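PDB 5ZHF: D-alanyl-D-alanine carboxypeptidase from Enterococcus faecalis V583, which cleaves the C-terminal D-alanine from peptidoglycan pentapeptides as a zinc-dependent carboxypeptidase of vancomycin resistance. Local coordinates for residues A[43-48]-A[214-219]; A[109-114]-A[123-128]; A[129-134]-A[186-191]; A[172-177]-A[200-205]. All coordinates share one frame; numbering follows the deposited sequence.

Interaction 1: residues A[43-48]-A[214-219]; sequences LILVNR and EYLNTE
The ring of Tyr215 is the flat group of this contact, and Leu43 approaches it obliquely, near CE2. Leu43 CD2 lies 4.1 Å from Tyr215 CE2, and the two side chains cross at about a right angle. Elsewhere the ring packs on Ala201, Lys204 and Ile205 of helix 199-208. The contact ties the N-terminal arm of this M15 peptidase, which runs here without regular structure, to helix 212-218 at the far end of the chain. It is a surface contact. No hydrogen bond crosses it, and leucines carry it.

Leu216 is the central side chain. Its CD1 methyl is 3.7 Å from Leu45 CB and touches both methyls of Leu45 as well. The two side chains slide past each other in opposite directions. Leu45 CG, anti to the backbone N (chi1 -175°), lies 4.1 Å from Leu216 CD1. Leu216 CD1 also comes within 3.7 Å of Leu43 O, a van der Waals contact of a methyl with a carbonyl oxygen. The second methyl, Leu216 CD2, is 4.2 Å from Leu43 CB. Glu219 adds a marginal contact to Leu43 and is poorly ordered.

The arm is also held by polar bonds to its surroundings. Ile44 O accepts a hydrogen bond from Arg195, and Asn47 ND2 is bonded to Glu213.

Within the helix, Glu214 O is gripped twice by one residue. Thr218 N reaches Glu214 O at 2.8 Å. Thr218 OG1 donates to Glu214 O at 3.0 Å from the opposite face of the carbonyl plane, 37° out of that plane.

Interaction 2: residues A[109-114]-A[123-128]; sequences EKVAEY and QAKAEA
Val111 and Ala124 lie where helices 100-116 and 121-128 come together: their CA atoms are 5.1 Å apart, and the axes of segments 109-114 and 123-128 approach to 8.2 Å at 122° between their N-to-C directions. Alanines on the second helix make this closeness possible. Ala124 CB sits 3.5 Å from Val111 O and also touches Val111 CG1 and Tyr114 CB.

Val111 divides its two methyls. CG1 faces Ala124. CG2, anti to the carbonyl carbon, reaches along to the next turn and lies 3.6 Å from Ala128 CB. Both methyls also brush CG of Lys125. Lys110 adds its CG, 3.8 Å from Ala128 CB. Beyond that its chain bends at chi2 and chi3 and leads away, and Lys110 NZ forms a salt bridge with Glu113 OE1 at 2.6 Å on its own helix.

Tyr114 and Glu127 make the other main contact. Glu127 CG lies over one face of the Tyr114 ring, 3.6 Å from its centroid and 26° off the normal, in a CH-pi contact shifted toward the rim. The nearest ring atoms are CE1 and CZ, with Glu127 CG 3.3 Å from Tyr114 CE1. The Glu127 chain bends at chi2, and the carboxylate plane is turned 46° from the ring. The ring of Tyr119, in the connecting loop, meets that of Tyr114 edge-to-face.

No hydrogen bond joins the two segments. These are two consecutive helices joined by a short loop and packed at a steep angle, and they border the substrate site: Tyr114 OH is hydrogen-bonded to NE1 of Trp131, a substrate-binding residue.

Interaction 3: residues A[129-134]-A[186-191]; sequences ETWVAV and GVSNEP
Glu129 brings only its carbonyl near Gly186, where two loops meet beside the zinc site of this M15 carboxypeptidase. The first loop follows helix 121-128 and holds the substrate-binding residues Trp131, Val132 and Ala133. The second leads from helix 182-185 to strand 193-196 and holds Glu190, the probable proton donor and acceptor.

Thr130 provides the polar link. Its carbonyl O accepts two hydrogen bonds from one residue. Ser188 N donates to Thr130 O at 2.8 Å in a nearly straight bond (178° at the hydrogen). Ser188 OG donates to Thr130 O at 3.2 Å, from 59° above the carbonyl plane. Val187 CA adds a CA-H...O contact, 3.5 Å from Thr130 O. The Thr130 hydroxyl is bonded to Glu127 O, back in the preceding helix.

Trp131 uses a face and an edge. Ser188 CB stands over the six-membered ring, 3.5 Å from its centroid and 9° off the normal, in a CH-pi contact. Two oxygens lie at the edge near the ring plane. Asn189 O is 3.5 Å from Trp131 CZ3, and Glu190 OE2 is 3.4 Å from Trp131 CE3.

Val132 turns away to pack on helix 100-116. Ala133 O accepts a hydrogen bond from Gln103, another substrate-binding residue.

Glu190 touches the substrate loop and lies near the metal: the nearest atom of its side chain is about 5 Å from the zinc ion, which His140, Asp147 and His193 bind. Extended beyond CG, the Glu190 chain carries OE2 to 2.6 Å from Trp131 O.

Interaction 4: residues A[172-177]-A[200-205]; sequences GFIRRY and EAATKI
Apolar contacts carry this interface, and Ile174 and Ala202 are its centre. Ile174 CG2 lies 3.7 Å from Ala202 CB and equally close to Ala202 CA. Chi1 of Ile174 (60°) sets CG1 between the backbone N and the carbonyl carbon, and CG2 is anti to that carbon. Both branches are used. Ile174 CG2 also reaches Ile205 CG2 at 4.1 Å, and Ile174 CD1 is 4.1 Å from Ile205 CD1. The two isoleucine side chains cross at about a right angle.

Backbone contacts come from Gly172, just before the strand, and Phe173. Ala202 CB is 3.8 Å from Gly172 C and also touches Phe173 N. The small methyl of Ala202 lets helix and strand come close. Gly172 has positive phi (90°), and at its backbone angles a CB would press on the preceding carbonyl O.

Hydrogen bonds play no part across the two segments. Backbone bonds run instead to strand 193-196 and the residues after it: Ile174 pairs with Arg195, and Gly172 with Val197 and Gly198.

Strand 173-175 is an outermost strand of the four-stranded antiparallel sheet, beside strand 193-196, which carries the zinc ligand His193. Segment 200-205 of helix 199-208 runs at 29° to the strand, their axes 7.8 Å apart at closest, on the side to which Ile174 points. Phe173 turns away from that helix to pack on Tyr76, Leu77 and Leu80 of helix 74-86.

In the fold
Interaction 4 is the buried one, an apolar strand-helix contact. Interactions 1 and 3 lie at the surface, and interaction 2 is partly buried. Interactions 1, 2 and 4 have no hydrogen bond between their segments; interaction 3, beside the active site, has two. Interactions 1 and 4 adjoin: helices 199-208 and 212-218 follow each other, and Leu45 packs on Arg176. Interaction 3 holds substrate-binding residues, and interaction 2 adjoins it through Tyr114 and Trp131. Interaction 3 also reaches both other contacts, as Arg48 bonds to Gly186 O and Arg175 to Asn189, while Tyr177 packs on Val187 and Glu190. Interactions 2 and 4 lie on opposite sides of the chain's centre and do not touch.

Interaction 1: residues A[43-48]-A[214-219]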
loop_
_atom_site.group_PDB
_atom_site.type_symbol
_atom_site.label_atom_id
_atom_site.label_comp_id
_atom_site.label_asym_id
_atom_site.label_seq_id
_atom_site.Cartn_x
_atom_site.Cartn_y
_atom_site.Cartn_z
ATOM N N LEU A 43 -13.310 -1.065 -3.336
ATOM C CA LEU A 43 -13.182 0.387 -3.245
ATOM C C LEU A 43 -13.293 0.902 -1.811
ATOM O O LEU A 43 -13.370 2.123 -1.601
ATOM C CB LEU A 43 -14.235 1.063 -4.128
ATOM C CG LEU A 43 -13.974 1.063 -5.621
ATOM C CD1 LEU A 43 -15.147 1.753 -6.317
ATOM C CD2 LEU A 43 -12.663 1.761 -5.957
ATOM N N ILE A 44 -13.263 0.005 -0.825
ATOM C CA ILE A 44 -13.299 0.394 0.562
ATOM C C ILE A 44 -12.195 1.413 0.914
ATOM O O ILE A 44 -11.042 1.247 0.516
ATOM C CB ILE A 44 -13.280 -0.824 1.520
ATOM C CG1 ILE A 44 -13.553 -0.358 2.955
ATOM C CG2 ILE A 44 -11.984 -1.622 1.404
ATOM C CD1 ILE A 44 -13.770 -1.493 3.946
ATOM N N LEU A 45 -12.590 2.498 1.569
ATOM C CA LEU A 45 -11.670 3.544 1.961
ATOM C C LEU A 45 -11.191 3.338 3.385
ATOM O O LEU A 45 -11.993 3.323 4.329
ATOM C CB LEU A 45 -12.343 4.909 1.797
ATOM C CG LEU A 45 -11.451 6.127 2.063
ATOM C CD1 LEU A 45 -10.211 6.111 1.173
ATOM C CD2 LEU A 45 -12.224 7.425 1.857
ATOM N N VAL A 46 -9.866 3.171 3.554
ATOM C CA VAL A 46 -9.240 3.083 4.870
ATOM C C VAL A 46 -8.147 4.142 4.948
ATOM O O VAL A 46 -7.217 4.157 4.145
ATOM C CB VAL A 46 -8.660 1.679 5.175
ATOM C CG1 VAL A 46 -7.887 1.668 6.487
ATOM C CG2 VAL A 46 -9.800 0.674 5.225
ATOM N N ASN A 47 -8.267 5.020 5.925
ATOM C CA ASN A 47 -7.307 6.074 6.172
ATOM C C ASN A 47 -7.503 6.584 7.584
ATOM O O ASN A 47 -8.231 6.002 8.301
ATOM C CB ASN A 47 -7.339 7.182 5.133
ATOM C CG ASN A 47 -8.628 7.976 5.113
ATOM O OD1 ASN A 47 -9.423 7.947 6.006
ATOM N ND2 ASN A 47 -8.796 8.707 4.073
ATOM N N ARG A 48 -6.867 7.671 7.972
ATOM C CA ARG A 48 -7.066 8.204 9.342
ATOM C C ARG A 48 -8.520 8.596 9.673
ATOM O O ARG A 48 -8.935 8.569 10.786
ATOM C CB ARG A 48 -6.078 9.314 9.606
ATOM C CG ARG A 48 -4.687 8.877 9.226
ATOM C CD ARG A 48 -3.619 9.717 9.879
ATOM N NE ARG A 48 -3.476 11.047 9.317
ATOM C CZ ARG A 48 -2.568 11.374 8.413
ATOM N NH1 ARG A 48 -2.487 12.611 7.940
ATOM N NH2 ARG A 48 -1.718 10.463 8.014
ATOM N N GLU A 214 -9.891 11.239 -3.881
ATOM C CA GLU A 214 -10.445 12.093 -4.956
ATOM C C GLU A 214 -11.398 11.318 -5.836
ATOM O O GLU A 214 -12.489 11.810 -6.167
ATOM C CB GLU A 214 -9.331 12.645 -5.846
ATOM C CG GLU A 214 -8.464 13.691 -5.202
ATOM C CD GLU A 214 -7.325 14.123 -6.115
ATOM O OE1 GLU A 214 -6.522 13.260 -6.513
ATOM O OE2 GLU A 214 -7.231 15.321 -6.449
ATOM N N TYR A 215 -10.988 10.101 -6.215
ATOM C CA TYR A 215 -11.813 9.246 -7.052
ATOM C C TYR A 215 -13.165 8.978 -6.397
ATOM O O TYR A 215 -14.222 9.106 -7.042
ATOM C CB TYR A 215 -11.102 7.919 -7.323
ATOM C CG TYR A 215 -11.884 6.977 -8.197
ATOM C CD1 TYR A 215 -12.019 7.222 -9.560
ATOM C CD2 TYR A 215 -12.493 5.844 -7.667
ATOM C CE1 TYR A 215 -12.716 6.358 -10.366
ATOM C CE2 TYR A 215 -13.211 4.983 -8.471
ATOM C CZ TYR A 215 -13.301 5.241 -9.819
ATOM O OH TYR A 215 -13.986 4.404 -10.647
ATOM N N LEU A 216 -13.124 8.593 -5.130
ATOM C CA LEU A 216 -14.337 8.283 -4.382
ATOM C C LEU A 216 -15.203 9.519 -4.190
ATOM O O LEU A 216 -16.413 9.431 -4.338
ATOM C CB LEU A 216 -14.025 7.641 -3.036
ATOM C CG LEU A 216 -13.358 6.265 -3.163
ATOM C CD1 LEU A 216 -12.926 5.765 -1.797
ATOM C CD2 LEU A 216 -14.250 5.258 -3.894
ATOM N N ASN A 217 -14.577 10.655 -3.878
ATOM C CA ASN A 217 -15.305 11.926 -3.719
ATOM C C ASN A 217 -16.015 12.296 -5.024
ATOM O O ASN A 217 -17.203 12.633 -5.007
ATOM C CB ASN A 217 -14.358 13.043 -3.252
ATOM C CG ASN A 217 -15.073 14.374 -3.031
ATOM O OD1 ASN A 217 -15.869 14.515 -2.103
ATOM N ND2 ASN A 217 -14.787 15.351 -3.882
ATOM N N THR A 218 -15.312 12.196 -6.150
ATOM C CA THR A 218 -15.875 12.530 -7.469
ATOM C C THR A 218 -17.027 11.620 -7.886
ATOM O O THR A 218 -17.922 12.071 -8.587
ATOM C CB THR A 218 -14.789 12.560 -8.567
ATOM O OG1 THR A 218 -13.811 13.547 -8.225
ATOM C CG2 THR A 218 -15.374 12.906 -9.947
ATOM N N GLU A 219 -17.017 10.361 -7.448
ATOM C CA GLU A 219 -18.186 9.479 -7.615
ATOM C C GLU A 219 -19.417 9.871 -6.763
ATOM O O GLU A 219 -20.508 9.353 -7.001
ATOM C CB GLU A 219 -17.814 8.016 -7.335
ATOM C CG GLU A 219 -16.966 7.371 -8.422
ATOM C CD GLU A 219 -17.197 5.876 -8.526
ATOM O OE1 GLU A 219 -17.121 5.181 -7.487
ATOM O OE2 GLU A 219 -17.460 5.398 -9.651
#

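Interaction 2: residues A[109-114]-A[123-128]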
loop_
_atom_site.group_PDB
_atom_site.type_symbol
_atom_site.label_atom_id
_atom_site.label_comp_id
_atom_site.label_asym_id
_atom_site.label_seq_id
_atom_site.Cartn_x
_atom_site.Cartn_y
_atom_site.Cartn_z
ATOM N N GLU A 109 8.274 1.393 15.926
ATOM C CA GLU A 109 9.644 1.407 15.401
ATOM C C GLU A 109 9.925 2.696 14.625
ATOM O O GLU A 109 11.018 3.249 14.738
ATOM C CB GLU A 109 9.952 0.143 14.575
ATOM C CG GLU A 109 10.161 -1.063 15.492
ATOM C CD GLU A 109 10.394 -2.401 14.792
ATOM O OE1 GLU A 109 11.338 -3.144 15.216
ATOM O OE2 GLU A 109 9.628 -2.730 13.845
ATOM N N LYS A 110 8.939 3.192 13.879
ATOM C CA LYS A 110 9.079 4.480 13.173
ATOM C C LYS A 110 9.149 5.645 14.157
ATOM O O LYS A 110 9.957 6.564 13.946
ATOM C CB LYS A 110 7.947 4.704 12.157
ATOM C CG LYS A 110 8.098 5.911 11.223
ATOM C CD LYS A 110 9.357 5.911 10.366
ATOM C CE LYS A 110 9.435 4.760 9.372
ATOM N NZ LYS A 110 10.831 4.550 8.873
ATOM N N VAL A 111 8.324 5.612 15.204
ATOM C CA VAL A 111 8.370 6.635 16.274
ATOM C C VAL A 111 9.782 6.658 16.907
ATOM O O VAL A 111 10.397 7.718 17.064
ATOM C CB VAL A 111 7.272 6.404 17.339
ATOM C CG1 VAL A 111 7.471 7.307 18.572
ATOM C CG2 VAL A 111 5.873 6.639 16.751
ATOM N N ALA A 112 10.326 5.478 17.187
ATOM C CA ALA A 112 11.670 5.378 17.768
ATOM C C ALA A 112 12.750 5.960 16.850
ATOM O O ALA A 112 13.697 6.590 17.333
ATOM C CB ALA A 112 11.997 3.931 18.113
ATOM N N GLU A 113 12.641 5.720 15.545
ATOM C CA GLU A 113 13.582 6.303 14.579
ATOM C C GLU A 113 13.566 7.828 14.620
ATOM O O GLU A 113 14.623 8.456 14.538
ATOM C CB GLU A 113 13.297 5.836 13.156
ATOM C CG GLU A 113 13.707 4.405 12.888
ATOM C CD GLU A 113 13.135 3.869 11.580
ATOM O OE1 GLU A 113 12.638 4.667 10.751
ATOM O OE2 GLU A 113 13.189 2.628 11.383
ATOM N N TYR A 114 12.378 8.418 14.716
ATOM C CA TYR A 114 12.283 9.880 14.880
ATOM C C TYR A 114 12.843 10.354 16.207
ATOM O O TYR A 114 13.595 11.338 16.228
ATOM C CB TYR A 114 10.854 10.392 14.676
ATOM C CG TYR A 114 10.545 10.578 13.211
ATOM C CD1 TYR A 114 11.129 11.630 12.489
ATOM C CD2 TYR A 114 9.706 9.691 12.525
ATOM C CE1 TYR A 114 10.878 11.807 11.137
ATOM C CE2 TYR A 114 9.439 9.861 11.175
ATOM C CZ TYR A 114 10.030 10.915 10.478
ATOM O OH TYR A 114 9.765 11.107 9.135
ATOM N N GLN A 123 6.178 14.759 19.196
ATOM C CA GLN A 123 6.571 15.138 17.839
ATOM C C GLN A 123 6.802 13.916 16.944
ATOM O O GLN A 123 6.431 13.917 15.783
ATOM C CB GLN A 123 7.877 15.931 17.851
ATOM C CG GLN A 123 7.855 17.290 18.513
ATOM C CD GLN A 123 9.232 17.939 18.448
ATOM O OE1 GLN A 123 10.204 17.410 19.000
ATOM N NE2 GLN A 123 9.340 19.060 17.715
ATOM N N ALA A 124 7.494 12.915 17.488
ATOM C CA ALA A 124 7.835 11.689 16.746
ATOM C C ALA A 124 6.592 10.916 16.300
ATOM O O ALA A 124 6.544 10.433 15.163
ATOM C CB ALA A 124 8.741 10.796 17.579
ATOM N N LYS A 125 5.610 10.808 17.191
ATOM C CA LYS A 125 4.331 10.145 16.858
ATOM C C LYS A 125 3.643 10.842 15.683
ATOM O O LYS A 125 3.259 10.193 14.690
ATOM C CB LYS A 125 3.406 10.104 18.078
ATOM C CG LYS A 125 3.869 9.155 19.176
ATOM C CD LYS A 125 3.344 9.562 20.555
ATOM C CE LYS A 125 4.007 8.795 21.697
ATOM N NZ LYS A 125 3.275 7.555 22.079
ATOM N N ALA A 126 3.527 12.163 15.774
ATOM C CA ALA A 126 2.912 12.943 14.695
ATOM C C ALA A 126 3.679 12.842 13.374
ATOM O O ALA A 126 3.079 12.751 12.302
ATOM C CB ALA A 126 2.773 14.402 15.112
ATOM N N GLU A 127 5.005 12.831 13.447
ATOM C CA GLU A 127 5.813 12.687 12.246
ATOM C C GLU A 127 5.741 11.258 11.684
ATOM O O GLU A 127 5.688 11.074 10.479
ATOM C CB GLU A 127 7.262 13.098 12.532
ATOM C CG GLU A 127 8.053 13.470 11.296
ATOM C CD GLU A 127 7.523 14.705 10.607
ATOM O OE1 GLU A 127 7.570 15.801 11.210
ATOM O OE2 GLU A 127 7.061 14.570 9.460
ATOM N N ALA A 128 5.738 10.257 12.563
ATOM C CA ALA A 128 5.657 8.852 12.150
ATOM C C ALA A 128 4.372 8.534 11.381
ATOM O O ALA A 128 4.390 7.694 10.481
ATOM C CB ALA A 128 5.762 7.934 13.352
#

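Interaction 3: residues A[129-134]-A[186-191]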
loop_
_atom_site.group_PDB
_atom_site.type_symbol
_atom_site.label_atom_id
_atom_site.label_comp_id
_atom_site.label_asym_id
_atom_site.label_seq_id
_atom_site.Cartn_x
_atom_site.Cartn_y
_atom_site.Cartn_z
ATOM N N GLU A 129 3.281 9.206 11.745
ATOM C CA GLU A 129 1.967 8.964 11.140
ATOM C C GLU A 129 1.901 9.342 9.644
ATOM O O GLU A 129 1.073 8.802 8.911
ATOM C CB GLU A 129 0.883 9.697 11.943
ATOM C CG GLU A 129 -0.536 9.214 11.710
ATOM C CD GLU A 129 -1.488 9.535 12.857
ATOM O OE1 GLU A 129 -1.048 10.081 13.896
ATOM O OE2 GLU A 129 -2.691 9.221 12.728
ATOM N N THR A 130 2.784 10.232 9.189
ATOM C CA THR A 130 2.895 10.555 7.758
ATOM C C THR A 130 3.464 9.392 6.945
ATOM O O THR A 130 3.435 9.455 5.716
ATOM C CB THR A 130 3.755 11.815 7.473
ATOM O OG1 THR A 130 5.126 11.582 7.852
ATOM C CG2 THR A 130 3.215 13.030 8.215
ATOM N N TRP A 131 3.994 8.365 7.632
ATOM C CA TRP A 131 4.530 7.142 7.024
ATOM C C TRP A 131 3.799 5.857 7.376
ATOM O O TRP A 131 3.608 5.002 6.510
ATOM C CB TRP A 131 5.998 6.955 7.439
ATOM C CG TRP A 131 6.903 8.070 6.996
ATOM C CD1 TRP A 131 7.380 9.079 7.775
ATOM C CD2 TRP A 131 7.444 8.286 5.684
ATOM N NE1 TRP A 131 8.182 9.913 7.033
ATOM C CE2 TRP A 131 8.231 9.456 5.746
ATOM C CE3 TRP A 131 7.318 7.619 4.454
ATOM C CZ2 TRP A 131 8.924 9.958 4.630
ATOM C CZ3 TRP A 131 7.988 8.123 3.345
ATOM C CH2 TRP A 131 8.786 9.289 3.448
ATOM N N VAL A 132 3.424 5.696 8.642
ATOM C CA VAL A 132 2.861 4.446 9.151
ATOM C C VAL A 132 1.574 4.797 9.874
ATOM O O VAL A 132 1.576 5.624 10.785
ATOM C CB VAL A 132 3.813 3.744 10.140
ATOM C CG1 VAL A 132 3.224 2.413 10.620
ATOM C CG2 VAL A 132 5.196 3.514 9.518
ATOM N N ALA A 133 0.491 4.132 9.496
ATOM C CA ALA A 133 -0.829 4.446 10.021
ATOM C C ALA A 133 -1.020 3.895 11.437
ATOM O O ALA A 133 -0.413 2.869 11.805
ATOM C CB ALA A 133 -1.880 3.902 9.073
ATOM N N VAL A 134 -1.853 4.558 12.247
ATOM C CA VAL A 134 -2.156 4.018 13.576
ATOM C C VAL A 134 -2.946 2.734 13.369
ATOM O O VAL A 134 -3.721 2.637 12.405
ATOM C CB VAL A 134 -2.913 4.999 14.535
ATOM C CG1 VAL A 134 -2.177 6.335 14.665
ATOM C CG2 VAL A 134 -4.356 5.212 14.130
ATOM N N GLY A 186 -2.718 12.495 3.249
ATOM C CA GLY A 186 -2.064 12.590 4.533
ATOM C C GLY A 186 -0.827 11.725 4.692
ATOM O O GLY A 186 -0.315 11.580 5.804
ATOM N N VAL A 187 -0.316 11.181 3.587
ATOM C CA VAL A 187 0.775 10.218 3.643
ATOM C C VAL A 187 1.879 10.660 2.696
ATOM O O VAL A 187 1.617 11.124 1.584
ATOM C CB VAL A 187 0.249 8.797 3.286
ATOM C CG1 VAL A 187 1.373 7.765 3.352
ATOM C CG2 VAL A 187 -0.896 8.409 4.225
ATOM N N SER A 188 3.125 10.488 3.142
ATOM C CA SER A 188 4.303 10.814 2.354
ATOM C C SER A 188 4.451 9.885 1.143
ATOM O O SER A 188 3.741 8.888 1.003
ATOM C CB SER A 188 5.561 10.712 3.226
ATOM O OG SER A 188 5.439 11.507 4.405
ATOM N N ASN A 189 5.381 10.232 0.264
ATOM C CA ASN A 189 5.648 9.451 -0.941
ATOM C C ASN A 189 6.161 8.060 -0.559
ATOM O O ASN A 189 7.266 7.930 -0.038
ATOM C CB ASN A 189 6.670 10.207 -1.811
ATOM C CG ASN A 189 7.101 9.428 -3.038
ATOM O OD1 ASN A 189 6.362 8.628 -3.573
ATOM N ND2 ASN A 189 8.317 9.701 -3.512
ATOM N N GLU A 190 5.337 7.035 -0.785
ATOM C CA GLU A 190 5.679 5.650 -0.493
ATOM C C GLU A 190 5.584 4.839 -1.788
ATOM O O GLU A 190 4.579 4.186 -2.062
ATOM C CB GLU A 190 4.741 5.092 0.591
ATOM C CG GLU A 190 4.920 5.853 1.899
ATOM C CD GLU A 190 4.180 5.243 3.057
ATOM O OE1 GLU A 190 3.159 4.554 2.851
ATOM O OE2 GLU A 190 4.616 5.493 4.185
ATOM N N PRO A 191 6.641 4.897 -2.632
ATOM C CA PRO A 191 6.552 4.312 -3.978
ATOM C C PRO A 191 6.477 2.786 -4.015
ATOM O O PRO A 191 6.305 2.209 -5.083
ATOM C CB PRO A 191 7.839 4.811 -4.667
ATOM C CG PRO A 191 8.772 5.082 -3.549
ATOM C CD PRO A 191 7.922 5.620 -2.441
#

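Interaction 4: residues A[172-177]-A[200-205]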
loop_
_atom_site.group_PDB
_atom_site.type_symbol
_atom_site.label_atom_id
_atom_site.label_comp_id
_atom_site.label_asym_id
_atom_site.label_seq_id
_atom_site.Cartn_x
_atom_site.Cartn_y
_atom_site.Cartn_z
ATOM N N GLY A 172 -5.077 -3.851 -11.686
ATOM C CA GLY A 172 -6.001 -3.436 -10.653
ATOM C C GLY A 172 -5.372 -2.793 -9.428
ATOM O O GLY A 172 -6.044 -2.613 -8.431
ATOM N N PHE A 173 -4.072 -2.481 -9.472
ATOM C CA PHE A 173 -3.407 -1.874 -8.335
ATOM C C PHE A 173 -3.035 -0.417 -8.621
ATOM O O PHE A 173 -2.631 -0.079 -9.734
ATOM C CB PHE A 173 -2.110 -2.638 -7.995
ATOM C CG PHE A 173 -2.328 -4.013 -7.472
ATOM C CD1 PHE A 173 -2.526 -5.073 -8.338
ATOM C CD2 PHE A 173 -2.305 -4.270 -6.100
ATOM C CE1 PHE A 173 -2.704 -6.354 -7.843
ATOM C CE2 PHE A 173 -2.492 -5.550 -5.593
ATOM C CZ PHE A 173 -2.685 -6.591 -6.478
ATOM N N ILE A 174 -3.146 0.428 -7.609
ATOM C CA ILE A 174 -2.751 1.830 -7.701
ATOM C C ILE A 174 -1.602 2.167 -6.761
ATOM O O ILE A 174 -1.456 1.576 -5.663
ATOM C CB ILE A 174 -3.934 2.800 -7.453
ATOM C CG1 ILE A 174 -4.542 2.606 -6.045
ATOM C CG2 ILE A 174 -4.989 2.579 -8.514
ATOM C CD1 ILE A 174 -5.711 3.535 -5.724
ATOM N N ARG A 175 -0.792 3.132 -7.216
ATOM C CA ARG A 175 0.220 3.766 -6.393
ATOM C C ARG A 175 -0.547 4.646 -5.417
ATOM O O ARG A 175 -1.002 5.746 -5.761
ATOM C CB ARG A 175 1.187 4.578 -7.263
ATOM C CG ARG A 175 2.341 5.173 -6.492
ATOM C CD ARG A 175 3.178 6.045 -7.394
ATOM N NE ARG A 175 4.302 6.649 -6.679
ATOM C CZ ARG A 175 5.335 7.248 -7.277
ATOM N NH1 ARG A 175 5.424 7.300 -8.603
ATOM N NH2 ARG A 175 6.308 7.767 -6.545
ATOM N N ARG A 176 -0.749 4.114 -4.223
ATOM C CA ARG A 176 -1.759 4.644 -3.313
ATOM C C ARG A 176 -1.441 6.033 -2.779
ATOM O O ARG A 176 -2.365 6.819 -2.507
ATOM C CB ARG A 176 -1.902 3.704 -2.138
ATOM C CG ARG A 176 -2.952 4.085 -1.119
ATOM C CD ARG A 176 -4.322 4.132 -1.733
ATOM N NE ARG A 176 -5.333 4.475 -0.747
ATOM C CZ ARG A 176 -5.689 5.713 -0.396
ATOM N NH1 ARG A 176 -5.051 6.785 -0.880
ATOM N NH2 ARG A 176 -6.676 5.876 0.481
ATOM N N TYR A 177 -0.157 6.296 -2.568
ATOM C CA TYR A 177 0.305 7.518 -1.899
ATOM C C TYR A 177 1.302 8.262 -2.790
ATOM O O TYR A 177 2.497 8.278 -2.509
ATOM C CB TYR A 177 0.915 7.177 -0.552
ATOM C CG TYR A 177 0.007 6.394 0.379
ATOM C CD1 TYR A 177 -1.259 6.885 0.742
ATOM C CD2 TYR A 177 0.392 5.146 0.881
ATOM C CE1 TYR A 177 -2.079 6.180 1.605
ATOM C CE2 TYR A 177 -0.435 4.430 1.748
ATOM C CZ TYR A 177 -1.677 4.938 2.092
ATOM O OH TYR A 177 -2.493 4.218 2.961
ATOM N N GLU A 200 -10.972 -1.651 -13.391
ATOM C CA GLU A 200 -11.827 -0.521 -13.827
ATOM C C GLU A 200 -11.453 0.780 -13.120
ATOM O O GLU A 200 -11.134 1.777 -13.759
ATOM C CB GLU A 200 -13.301 -0.851 -13.571
ATOM C CG GLU A 200 -14.294 0.178 -14.086
ATOM C CD GLU A 200 -15.730 -0.290 -13.900
ATOM O OE1 GLU A 200 -16.420 0.247 -13.009
ATOM O OE2 GLU A 200 -16.158 -1.214 -14.625
ATOM N N ALA A 201 -11.459 0.747 -11.793
ATOM C CA ALA A 201 -11.149 1.931 -11.016
ATOM C C ALA A 201 -9.675 2.319 -11.162
ATOM O O ALA A 201 -9.342 3.496 -11.270
ATOM C CB ALA A 201 -11.486 1.722 -9.548
ATOM N N ALA A 202 -8.782 1.331 -11.142
ATOM C CA ALA A 202 -7.349 1.646 -11.206
ATOM C C ALA A 202 -6.979 2.388 -12.482
ATOM O O ALA A 202 -6.186 3.321 -12.461
ATOM C CB ALA A 202 -6.509 0.378 -11.092
ATOM N N THR A 203 -7.585 1.973 -13.579
ATOM C CA THR A 203 -7.292 2.546 -14.870
ATOM C C THR A 203 -7.770 3.991 -14.937
ATOM O O THR A 203 -7.058 4.852 -15.447
ATOM C CB THR A 203 -7.909 1.701 -15.993
ATOM O OG1 THR A 203 -7.438 0.339 -15.898
ATOM C CG2 THR A 203 -7.572 2.296 -17.358
ATOM N N LYS A 204 -8.964 4.255 -14.401
ATOM C CA LYS A 204 -9.486 5.624 -14.333
ATOM C C LYS A 204 -8.636 6.493 -13.424
ATOM O O LYS A 204 -8.282 7.620 -13.771
ATOM C CB LYS A 204 -10.941 5.630 -13.849
ATOM C CG LYS A 204 -11.915 5.003 -14.835
ATOM C CD LYS A 204 -13.351 4.981 -14.311
ATOM C CE LYS A 204 -14.334 4.673 -15.436
ATOM N NZ LYS A 204 -15.620 4.107 -14.933
ATOM N N ILE A 205 -8.278 5.961 -12.256
ATOM C CA ILE A 205 -7.428 6.699 -11.312
ATOM C C ILE A 205 -6.093 7.078 -11.965
ATOM O O ILE A 205 -5.608 8.210 -11.827
ATOM C CB ILE A 205 -7.249 5.896 -9.994
ATOM C CG1 ILE A 205 -8.571 5.920 -9.212
ATOM C CG2 ILE A 205 -6.129 6.468 -9.135
ATOM C CD1 ILE A 205 -8.691 4.887 -8.117
#